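Local coordinates for CSE1 (Thermus thermophilus, PDB 4AN8), which is a subunit of the Cascade ribonucleoprotein complex and probably takes part in CRISPR-based defence against foreign nucleic acids, at residues A[206-211]-A[322-327]; A[56-61]-A[279-284]; A[80-85]-A[333-338]; A[305-310]-A[361-366]. All coordinates share one frame; numbering follows the deposited sequence.

Contact 1 (A[206-211]-A[322-327])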
# COMPACT_ATOMS: atom_id res chain seq x y z
N ASN A 206 -5.74 -2.27 -12.35
CA ASN A 206 -4.80 -3.10 -11.59
C ASN A 206 -4.68 -4.51 -12.17
O ASN A 206 -3.93 -5.32 -11.63
CB ASN A 206 -5.21 -3.18 -10.11
CG ASN A 206 -4.93 -1.90 -9.36
OD1 ASN A 206 -3.86 -1.72 -8.79
ND2 ASN A 206 -5.89 -0.97 -9.39
N LEU A 207 -5.40 -4.77 -13.26
CA LEU A 207 -5.36 -6.09 -13.90
C LEU A 207 -4.22 -6.21 -14.89
O LEU A 207 -4.45 -6.23 -16.09
CB LEU A 207 -6.67 -6.44 -14.60
CG LEU A 207 -7.80 -7.00 -13.76
CD1 LEU A 207 -9.03 -7.18 -14.64
CD2 LEU A 207 -7.40 -8.32 -13.14
N VAL A 208 -3.01 -6.32 -14.35
CA VAL A 208 -1.80 -6.46 -15.13
C VAL A 208 -1.81 -7.79 -15.92
O VAL A 208 -2.25 -8.82 -15.40
CB VAL A 208 -0.58 -6.39 -14.18
CG1 VAL A 208 0.76 -6.57 -14.94
CG2 VAL A 208 -0.63 -5.07 -13.37
N PRO A 209 -1.35 -7.74 -17.19
CA PRO A 209 -1.37 -8.94 -18.04
C PRO A 209 -0.84 -10.13 -17.30
O PRO A 209 0.20 -10.04 -16.64
CB PRO A 209 -0.46 -8.56 -19.22
CG PRO A 209 -0.79 -7.04 -19.39
CD PRO A 209 -1.03 -6.52 -17.95
N TYR A 210 -1.58 -11.22 -17.38
CA TYR A 210 -1.34 -12.38 -16.55
C TYR A 210 -1.48 -13.65 -17.38
O TYR A 210 -2.34 -13.71 -18.25
CB TYR A 210 -2.38 -12.41 -15.45
CG TYR A 210 -2.40 -13.65 -14.58
CD1 TYR A 210 -1.45 -13.83 -13.58
CD2 TYR A 210 -3.40 -14.62 -14.72
CE1 TYR A 210 -1.47 -14.94 -12.76
CE2 TYR A 210 -3.43 -15.74 -13.91
CZ TYR A 210 -2.46 -15.89 -12.93
OH TYR A 210 -2.47 -16.99 -12.10
N THR A 211 -0.62 -14.63 -17.10
CA THR A 211 -0.83 -16.01 -17.52
C THR A 211 -0.86 -16.92 -16.28
O THR A 211 -0.08 -16.73 -15.36
CB THR A 211 0.28 -16.49 -18.48
OG1 THR A 211 1.55 -16.02 -18.02
CG2 THR A 211 0.04 -15.94 -19.86
N LEU A 322 1.14 0.24 -11.70
CA LEU A 322 1.30 1.63 -12.15
C LEU A 322 1.76 1.67 -13.62
O LEU A 322 1.28 2.47 -14.41
CB LEU A 322 2.28 2.39 -11.25
CG LEU A 322 2.66 3.83 -11.67
CD1 LEU A 322 1.40 4.68 -11.79
CD2 LEU A 322 3.63 4.49 -10.70
N GLU A 323 2.65 0.77 -13.99
CA GLU A 323 3.05 0.68 -15.40
C GLU A 323 1.83 0.36 -16.26
O GLU A 323 1.63 0.98 -17.30
CB GLU A 323 4.15 -0.35 -15.61
CG GLU A 323 4.75 -0.33 -17.01
CD GLU A 323 5.99 -1.23 -17.14
OE1 GLU A 323 6.24 -2.05 -16.23
OE2 GLU A 323 6.71 -1.12 -18.16
N HIS A 324 1.02 -0.59 -15.82
CA HIS A 324 -0.17 -1.03 -16.56
C HIS A 324 -1.23 0.08 -16.63
O HIS A 324 -1.76 0.37 -17.70
CB HIS A 324 -0.74 -2.30 -15.93
CG HIS A 324 -2.15 -2.61 -16.32
ND1 HIS A 324 -2.48 -3.18 -17.53
CD2 HIS A 324 -3.31 -2.47 -15.65
CE1 HIS A 324 -3.78 -3.38 -17.59
NE2 HIS A 324 -4.31 -2.95 -16.46
N ALA A 325 -1.52 0.73 -15.50
CA ALA A 325 -2.49 1.82 -15.48
C ALA A 325 -2.05 2.95 -16.42
O ALA A 325 -2.84 3.46 -17.21
CB ALA A 325 -2.69 2.34 -14.06
N GLU A 326 -0.78 3.32 -16.33
CA GLU A 326 -0.23 4.37 -17.19
C GLU A 326 -0.46 4.03 -18.67
O GLU A 326 -0.99 4.86 -19.42
CB GLU A 326 1.26 4.57 -16.89
CG GLU A 326 1.78 5.96 -17.19
CD GLU A 326 2.46 6.08 -18.55
OE1 GLU A 326 2.50 5.08 -19.30
OE2 GLU A 326 2.97 7.17 -18.86
N ASN A 327 -0.09 2.83 -19.08
CA ASN A 327 -0.29 2.39 -20.46
C ASN A 327 -1.78 2.41 -20.85
O ASN A 327 -2.17 2.99 -21.87
CB ASN A 327 0.31 1.00 -20.65
CG ASN A 327 0.16 0.48 -22.07
OD1 ASN A 327 -0.50 -0.54 -22.29
ND2 ASN A 327 0.77 1.18 -23.03
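Val208 and His324 bring the two backbones closest, with CA atoms 5.8 Å apart, where the irregular chain after helix 199-206 passes the side of helix 320-333. An inverse gamma turn centred on Leu207 lies where this chain passes the imidazole. The ring of His324 reaches out from the helix with CG anti to the backbone N (chi1 163°), and the loop lies over one of its faces. There CA of Val208 makes a CH-pi contact 4.1 Å from the ring centroid, 13° off the ring normal. The carbonyl oxygen Leu207 O sits over the same face nearer the rim, 3.3 Å from His324 CE1. Val208 CG2 packs alongside the root of the side chain, 3.8 Å from His324 CB, while Pro209 CD comes obliquely to His324 ND1 at 3.7 Å. The backbone N of Asn206 lies at the ring edge. His324 NE2 hydrogen-bonds to Leu204 O of helix 199-206. That bond probably fixes the ring's rotation and would place a proton on NE2, consistent with a buried histidine whose face serves as a packing surface and whose edge ties helix 320-333 to the end of helix 199-206.

Contact 2 (A[56-61]-A[279-284])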
# COMPACT_ATOMS: atom_id res chain seq x y z
N LEU A 56 -8.75 -6.28 0.07
CA LEU A 56 -10.01 -6.53 -0.62
C LEU A 56 -9.83 -6.47 -2.14
O LEU A 56 -10.32 -7.35 -2.86
CB LEU A 56 -11.12 -5.59 -0.12
CG LEU A 56 -11.55 -5.76 1.34
CD1 LEU A 56 -12.42 -4.58 1.85
CD2 LEU A 56 -12.26 -7.06 1.54
N HIS A 57 -9.08 -5.47 -2.63
CA HIS A 57 -8.74 -5.43 -4.05
C HIS A 57 -7.91 -6.62 -4.48
O HIS A 57 -8.14 -7.15 -5.57
CB HIS A 57 -7.95 -4.17 -4.42
CG HIS A 57 -8.77 -2.93 -4.44
ND1 HIS A 57 -8.90 -2.10 -3.34
CD2 HIS A 57 -9.55 -2.39 -5.41
CE1 HIS A 57 -9.70 -1.10 -3.65
NE2 HIS A 57 -10.10 -1.24 -4.90
N ARG A 58 -6.95 -7.04 -3.66
CA ARG A 58 -6.06 -8.15 -4.05
C ARG A 58 -6.79 -9.50 -4.13
O ARG A 58 -6.52 -10.29 -5.02
CB ARG A 58 -4.81 -8.25 -3.16
CG ARG A 58 -3.92 -7.00 -3.21
CD ARG A 58 -3.02 -6.84 -1.96
NE ARG A 58 -2.03 -7.91 -1.86
CZ ARG A 58 -0.90 -7.96 -2.58
NH1 ARG A 58 -0.64 -6.99 -3.44
NH2 ARG A 58 -0.06 -8.98 -2.44
N LEU A 59 -7.72 -9.73 -3.21
CA LEU A 59 -8.59 -10.89 -3.29
C LEU A 59 -9.47 -10.87 -4.58
O LEU A 59 -9.55 -11.86 -5.31
CB LEU A 59 -9.45 -10.99 -2.04
CG LEU A 59 -10.44 -12.17 -2.01
CD1 LEU A 59 -9.71 -13.50 -2.21
CD2 LEU A 59 -11.27 -12.19 -0.70
N LEU A 60 -10.10 -9.73 -4.87
CA LEU A 60 -10.91 -9.62 -6.08
C LEU A 60 -10.07 -9.87 -7.33
O LEU A 60 -10.51 -10.58 -8.24
CB LEU A 60 -11.59 -8.24 -6.19
CG LEU A 60 -12.65 -8.00 -5.10
CD1 LEU A 60 -13.31 -6.66 -5.31
CD2 LEU A 60 -13.67 -9.13 -5.06
N LEU A 61 -8.89 -9.25 -7.38
CA LEU A 61 -7.96 -9.45 -8.49
C LEU A 61 -7.53 -10.92 -8.64
O LEU A 61 -7.42 -11.42 -9.75
CB LEU A 61 -6.73 -8.57 -8.32
CG LEU A 61 -7.05 -7.08 -8.44
CD1 LEU A 61 -5.94 -6.23 -7.75
CD2 LEU A 61 -7.23 -6.70 -9.91
N ASP A 279 5.76 -8.62 -6.42
CA ASP A 279 4.33 -8.35 -6.41
C ASP A 279 4.02 -7.14 -7.33
O ASP A 279 4.75 -6.16 -7.34
CB ASP A 279 3.86 -8.12 -4.97
CG ASP A 279 2.36 -7.98 -4.86
OD1 ASP A 279 1.85 -6.94 -5.32
OD2 ASP A 279 1.69 -8.89 -4.28
N PRO A 280 2.96 -7.25 -8.14
CA PRO A 280 2.59 -6.16 -9.06
C PRO A 280 2.39 -4.82 -8.36
O PRO A 280 2.57 -3.78 -8.99
CB PRO A 280 1.24 -6.64 -9.62
CG PRO A 280 1.32 -8.14 -9.55
CD PRO A 280 2.12 -8.45 -8.30
N MET A 281 2.01 -4.81 -7.08
CA MET A 281 1.74 -3.53 -6.43
C MET A 281 2.98 -2.91 -5.80
O MET A 281 2.92 -1.82 -5.21
CB MET A 281 0.61 -3.68 -5.42
CG MET A 281 -0.75 -3.88 -6.09
SD MET A 281 -2.02 -4.30 -4.86
CE MET A 281 -3.45 -4.56 -5.94
N VAL A 282 4.11 -3.60 -5.93
CA VAL A 282 5.30 -3.22 -5.20
C VAL A 282 6.33 -2.61 -6.14
O VAL A 282 6.56 -3.13 -7.22
CB VAL A 282 5.90 -4.45 -4.49
CG1 VAL A 282 7.28 -4.15 -3.94
CG2 VAL A 282 4.95 -4.94 -3.40
N ALA A 283 6.95 -1.52 -5.71
CA ALA A 283 8.00 -0.84 -6.47
C ALA A 283 9.37 -0.99 -5.80
O ALA A 283 9.47 -1.31 -4.62
CB ALA A 283 7.66 0.59 -6.62
N GLN A 284 10.44 -0.76 -6.54
CA GLN A 284 11.77 -0.93 -5.97
C GLN A 284 12.68 0.24 -6.33
O GLN A 284 12.43 0.97 -7.30
CB GLN A 284 12.39 -2.27 -6.38
CG GLN A 284 11.80 -3.47 -5.64
CD GLN A 284 12.41 -4.79 -6.10
OE1 GLN A 284 12.66 -5.00 -7.28
NE2 GLN A 284 12.68 -5.69 -5.14
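Asp279 OD1 is gripped by two donors: NH1 of Arg58 at 3.1 Å, and the backbone N of Met281 at 2.8 Å. The arginine bond is nearly straight (172°) and arrives on the syn side, whereas the Met281 N-H uses the anti lone pair and closes an Asx turn. Asp279 OD2 faces Arg58 NH2 at 2.5 Å, a separation short enough that its exact value is best read with caution. NH1 and NH2 of Arg58 thus make an end-on salt bridge, one nitrogen to each oxygen, with guanidinium and carboxylate planes 23° apart. The Asx turn ties the carboxylate to the backbone of a type I beta turn from Asp279 to Val282, and a bend at chi3 (65°) turns the end of Arg58 toward it. Met281 runs back past Arg58 in the opposite direction. Its SD lies at the guanidinium edge and takes a weak hydrogen bond from Arg58 NH1 at 3.3 Å, while the aliphatic Arg58 CG rests 3.7 Å from Met281 CE. That methyl then meets Leu61 CD1 tip to tip at 3.5 Å. This buried ion pair joins helix 50-67 to the loop leading into strand 284-286: Tyr245 of helix 241-245 packs on both charged side chains, and Met281 also touches strand 191-195 and Asn206 at the end of helix 199-206.

Contact 3 (A[80-85]-A[333-338])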
# COMPACT_ATOMS: atom_id res chain seq x y z
N TRP A 80 -12.94 -4.75 -22.03
CA TRP A 80 -13.84 -4.80 -20.89
C TRP A 80 -14.18 -3.40 -20.43
O TRP A 80 -15.27 -3.15 -19.94
CB TRP A 80 -13.24 -5.61 -19.74
CG TRP A 80 -12.88 -6.98 -20.18
CD1 TRP A 80 -13.44 -7.68 -21.21
CD2 TRP A 80 -11.85 -7.81 -19.64
NE1 TRP A 80 -12.84 -8.91 -21.33
CE2 TRP A 80 -11.86 -9.01 -20.38
CE3 TRP A 80 -10.94 -7.67 -18.59
CZ2 TRP A 80 -10.97 -10.06 -20.12
CZ3 TRP A 80 -10.06 -8.71 -18.32
CH2 TRP A 80 -10.09 -9.89 -19.09
N TRP A 81 -13.23 -2.49 -20.59
CA TRP A 81 -13.48 -1.10 -20.25
C TRP A 81 -14.57 -0.55 -21.17
O TRP A 81 -15.51 0.07 -20.70
CB TRP A 81 -12.20 -0.26 -20.41
CG TRP A 81 -12.35 1.11 -19.89
CD1 TRP A 81 -13.18 2.08 -20.38
CD2 TRP A 81 -11.66 1.70 -18.77
NE1 TRP A 81 -13.06 3.23 -19.64
CE2 TRP A 81 -12.13 3.02 -18.65
CE3 TRP A 81 -10.70 1.24 -17.87
CZ2 TRP A 81 -11.66 3.90 -17.65
CZ3 TRP A 81 -10.24 2.11 -16.87
CH2 TRP A 81 -10.72 3.42 -16.77
N ARG A 82 -14.41 -0.76 -22.47
CA ARG A 82 -15.38 -0.29 -23.45
C ARG A 82 -16.78 -0.87 -23.19
O ARG A 82 -17.77 -0.13 -23.19
CB ARG A 82 -14.94 -0.62 -24.89
CG ARG A 82 -14.05 0.45 -25.52
CD ARG A 82 -13.82 0.20 -27.02
NE ARG A 82 -13.35 -1.16 -27.24
CZ ARG A 82 -12.06 -1.52 -27.27
NH1 ARG A 82 -11.10 -0.61 -27.14
NH2 ARG A 82 -11.75 -2.79 -27.46
N LYS A 83 -16.86 -2.17 -22.94
CA LYS A 83 -18.14 -2.83 -22.73
C LYS A 83 -18.79 -2.48 -21.39
O LYS A 83 -19.98 -2.72 -21.20
CB LYS A 83 -18.01 -4.34 -22.88
CG LYS A 83 -18.51 -4.85 -24.22
CD LYS A 83 -17.96 -6.22 -24.54
CE LYS A 83 -16.55 -6.12 -25.08
NZ LYS A 83 -15.87 -7.45 -25.09
N GLY A 84 -18.01 -1.91 -20.48
CA GLY A 84 -18.56 -1.54 -19.19
C GLY A 84 -18.72 -2.71 -18.24
O GLY A 84 -19.50 -2.65 -17.29
N GLY A 85 -17.96 -3.78 -18.44
CA GLY A 85 -18.06 -4.91 -17.53
C GLY A 85 -17.15 -6.06 -17.91
O GLY A 85 -16.66 -6.09 -19.04
N GLU A 333 -6.79 7.44 -24.00
CA GLU A 333 -6.66 8.79 -24.54
C GLU A 333 -6.70 8.81 -26.06
O GLU A 333 -7.24 9.74 -26.66
CB GLU A 333 -5.37 9.45 -24.04
CG GLU A 333 -5.59 10.50 -22.97
CD GLU A 333 -4.31 10.93 -22.30
OE1 GLU A 333 -3.27 11.03 -22.99
OE2 GLU A 333 -4.34 11.16 -21.08
N ASP A 334 -6.14 7.78 -26.69
CA ASP A 334 -6.13 7.71 -28.15
C ASP A 334 -7.51 7.33 -28.68
O ASP A 334 -7.71 7.17 -29.88
CB ASP A 334 -5.10 6.68 -28.64
CG ASP A 334 -3.68 7.04 -28.23
OD1 ASP A 334 -3.45 8.17 -27.74
OD2 ASP A 334 -2.78 6.18 -28.41
N GLU A 335 -8.47 7.18 -27.77
CA GLU A 335 -9.81 6.74 -28.13
C GLU A 335 -10.82 7.79 -27.68
O GLU A 335 -12.01 7.63 -27.89
CB GLU A 335 -10.11 5.41 -27.46
CG GLU A 335 -10.55 4.31 -28.40
CD GLU A 335 -11.02 3.08 -27.66
OE1 GLU A 335 -10.17 2.23 -27.30
OE2 GLU A 335 -12.24 2.95 -27.41
N GLY A 336 -10.32 8.85 -27.06
CA GLY A 336 -11.18 9.90 -26.54
C GLY A 336 -12.02 9.43 -25.37
O GLY A 336 -12.92 10.14 -24.93
N LEU A 337 -11.72 8.23 -24.86
CA LEU A 337 -12.43 7.68 -23.71
C LEU A 337 -11.86 8.18 -22.39
O LEU A 337 -12.06 7.56 -21.34
CB LEU A 337 -12.36 6.15 -23.72
CG LEU A 337 -13.19 5.32 -24.70
CD1 LEU A 337 -13.11 3.83 -24.35
CD2 LEU A 337 -14.65 5.80 -24.73
N GLU A 338 -11.15 9.31 -22.44
CA GLU A 338 -10.46 9.83 -21.26
C GLU A 338 -11.32 9.82 -19.99
O GLU A 338 -12.43 10.35 -19.98
CB GLU A 338 -9.93 11.25 -21.52
CG GLU A 338 -8.85 11.33 -22.58
CD GLU A 338 -9.35 11.92 -23.89
OE1 GLU A 338 -10.51 12.39 -23.93
OE2 GLU A 338 -8.59 11.91 -24.87
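Leu337 and Arg82 make the closer apolar part of this surface contact: Leu337 CD1 lies 3.7 Å from Arg82 CG, the two side chains crossing at about a right angle. The same methyl approaches the indole of Trp81 obliquely, 4.3 Å from Trp81 CD1. Here the leucine fits into the angle between two consecutive side chains of helix 74-83, and Trp81 carries the packing inward onto Leu328 and Leu332 of helix 320-333. The contact thus joins two helix ends. Helix 74-83 finishes in a Schellman motif, with Gly84 at positive phi, and the partner chain is the loop that leaves helix 320-333 for strand 342-351. The solvent side is held more loosely, by one ion pair between exposed side chains. Arg82 bends at chi3 (-52°) and sends NH1 to Glu335 OE1 at 3.0 Å. The oxygen lies near the guanidinium plane and is met on its syn side, but the N-H...O angle is only 132°. Glu335 OE2 rests against Arg82 CD instead of a second nitrogen. Glu335 also touches a crystal neighbour, so its position may partly reflect the lattice. Arg82 NH2 forms a second salt bridge, to Asp79 OD1 about one helical turn earlier, which probably helps to orient the guanidinium.

Contact 4 (A[305-310]-A[361-366])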
# COMPACT_ATOMS: atom_id res chain seq x y z
N ARG A 305 8.87 11.43 -2.31
CA ARG A 305 10.30 11.65 -2.42
C ARG A 305 11.03 10.48 -3.05
O ARG A 305 12.15 10.63 -3.52
CB ARG A 305 10.90 11.93 -1.05
CG ARG A 305 10.62 13.32 -0.57
CD ARG A 305 11.86 13.81 0.10
NE ARG A 305 11.65 13.98 1.51
CZ ARG A 305 12.61 14.16 2.39
NH1 ARG A 305 13.89 14.19 2.03
NH2 ARG A 305 12.27 14.31 3.66
N ASP A 306 10.41 9.32 -3.05
CA ASP A 306 10.99 8.15 -3.70
C ASP A 306 10.51 7.95 -5.14
O ASP A 306 10.89 6.97 -5.77
CB ASP A 306 10.70 6.88 -2.88
CG ASP A 306 11.40 6.88 -1.54
OD1 ASP A 306 12.61 7.16 -1.50
OD2 ASP A 306 10.74 6.63 -0.52
N PHE A 307 9.67 8.85 -5.65
CA PHE A 307 9.06 8.62 -6.97
C PHE A 307 10.04 8.61 -8.17
O PHE A 307 9.71 8.02 -9.21
CB PHE A 307 7.91 9.59 -7.27
CG PHE A 307 6.60 9.24 -6.58
CD1 PHE A 307 6.48 8.11 -5.78
CD2 PHE A 307 5.48 10.07 -6.75
CE1 PHE A 307 5.28 7.82 -5.16
CE2 PHE A 307 4.29 9.79 -6.15
CZ PHE A 307 4.17 8.66 -5.36
N SER A 308 11.19 9.27 -8.08
CA SER A 308 12.16 9.22 -9.18
C SER A 308 13.11 8.03 -9.03
O SER A 308 13.57 7.47 -10.01
CB SER A 308 12.96 10.52 -9.27
OG SER A 308 13.74 10.69 -8.10
N ALA A 309 13.37 7.65 -7.79
CA ALA A 309 14.23 6.51 -7.51
C ALA A 309 13.59 5.16 -7.90
O ALA A 309 14.31 4.18 -8.06
CB ALA A 309 14.67 6.49 -6.05
N MET A 310 12.28 5.11 -8.06
CA MET A 310 11.65 3.86 -8.46
C MET A 310 11.77 3.62 -9.99
O MET A 310 11.61 2.50 -10.46
CB MET A 310 10.18 3.83 -8.02
CG MET A 310 9.30 4.74 -8.83
SD MET A 310 7.66 4.93 -8.11
CE MET A 310 6.90 6.10 -9.24
N GLU A 361 -2.26 7.17 0.90
CA GLU A 361 -1.92 8.39 0.18
C GLU A 361 -2.54 8.45 -1.21
O GLU A 361 -2.67 7.44 -1.88
CB GLU A 361 -0.41 8.60 0.14
CG GLU A 361 0.02 9.53 1.24
CD GLU A 361 1.41 9.25 1.72
OE1 GLU A 361 2.32 9.09 0.87
OE2 GLU A 361 1.58 9.20 2.96
N VAL A 362 -2.95 9.64 -1.62
CA VAL A 362 -3.61 9.80 -2.90
C VAL A 362 -2.80 10.79 -3.76
O VAL A 362 -2.40 11.86 -3.29
CB VAL A 362 -5.06 10.29 -2.72
CG1 VAL A 362 -5.79 10.31 -4.05
CG2 VAL A 362 -5.79 9.40 -1.73
N TYR A 363 -2.55 10.41 -5.01
CA TYR A 363 -1.80 11.28 -5.92
C TYR A 363 -2.52 11.30 -7.25
O TYR A 363 -3.23 10.35 -7.58
CB TYR A 363 -0.38 10.77 -6.13
CG TYR A 363 0.44 10.74 -4.88
CD1 TYR A 363 1.04 11.90 -4.41
CD2 TYR A 363 0.58 9.57 -4.14
CE1 TYR A 363 1.76 11.90 -3.25
CE2 TYR A 363 1.32 9.56 -2.97
CZ TYR A 363 1.91 10.72 -2.52
OH TYR A 363 2.65 10.74 -1.37
N PRO A 364 -2.34 12.38 -8.02
CA PRO A 364 -2.80 12.28 -9.40
C PRO A 364 -2.00 11.20 -10.10
O PRO A 364 -0.93 10.80 -9.61
CB PRO A 364 -2.51 13.67 -9.99
CG PRO A 364 -1.65 14.36 -9.00
CD PRO A 364 -1.88 13.73 -7.66
N LEU A 365 -2.52 10.70 -11.21
CA LEU A 365 -1.79 9.76 -12.06
C LEU A 365 -1.69 10.40 -13.44
O LEU A 365 -2.56 10.22 -14.29
CB LEU A 365 -2.51 8.42 -12.13
CG LEU A 365 -1.59 7.24 -12.41
CD1 LEU A 365 -2.26 5.94 -12.04
CD2 LEU A 365 -1.18 7.25 -13.88
N PRO A 366 -0.62 11.17 -13.66
CA PRO A 366 -0.43 12.01 -14.85
C PRO A 366 -0.38 11.17 -16.12
O PRO A 366 0.25 10.12 -16.10
CB PRO A 366 0.92 12.67 -14.60
CG PRO A 366 1.17 12.51 -13.08
CD PRO A 366 0.53 11.20 -12.74
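Phe307 directs the edge of its ring at the face of Tyr363 in a T-shaped pair, with centroids 5.1 Å apart and planes at 72°. The leading atom is Phe307 CZ, which stands over one face of the tyrosine toward its rim, 3.8 Å from Tyr363 CE2 and 3.9 Å from Tyr363 CD2. Phe307 CE2 follows along the same edge, 4.2 Å from Tyr363 CG. Both side chains have CG anti to the carbonyl carbon, but their second torsions differ sharply. In Phe307 chi2 is -2°, a flat setting that keeps the ring plane close to the CA-CB bond and accompanies CZ and CE2 leading toward Tyr363; there chi2 is -81°, and the ring, standing across its own bond, offers its face. Tyr363 belongs to strand 354-364, an outer strand of a three-stranded antiparallel sheet, and its backbone pairs with Leu343 of the middle strand. The phenylalanine comes from the irregular chain that precedes helix 320-333, and it packs as well on Phe192 of strand 191-195 and on Phe441 and Phe445 of helix 429-446. The tyrosine's far end is anchored along its own strand: OH donates to Glu361 OE1 at 2.8 Å, approaching from above the carboxylate plane. Glu361 OE2 is paired in turn with Arg359, two residues back, which probably helps to steady the carboxylate that holds the phenol.

How the contacts relate
Contact 1 links the other three. Its Leu207 CD2 packs 3.6 Å from Leu61 CD2 of contact 2, and the other methyl, Leu207 CD1, reaches Trp80 CZ3 of contact 3 at 4.1 Å. Leu322, on the other segment, meets contact 4 through Leu322 CD1 and Leu365 CD1, 3.9 Å apart. Helix 320-333 carries one side of contact 1, ends at contact 3 and packs on contact 4 through Leu322. Contacts 2 and 4 touch at Gln284 O and Met310 CB (3.7 Å), although their centres lie about 17 Å apart. Contact 3 is the surface member: its nearest atoms stay about 9 Å from contact 2 and about 6 Å from contact 4. In sequence, contact 1 is nested within the loop that contact 3 closes.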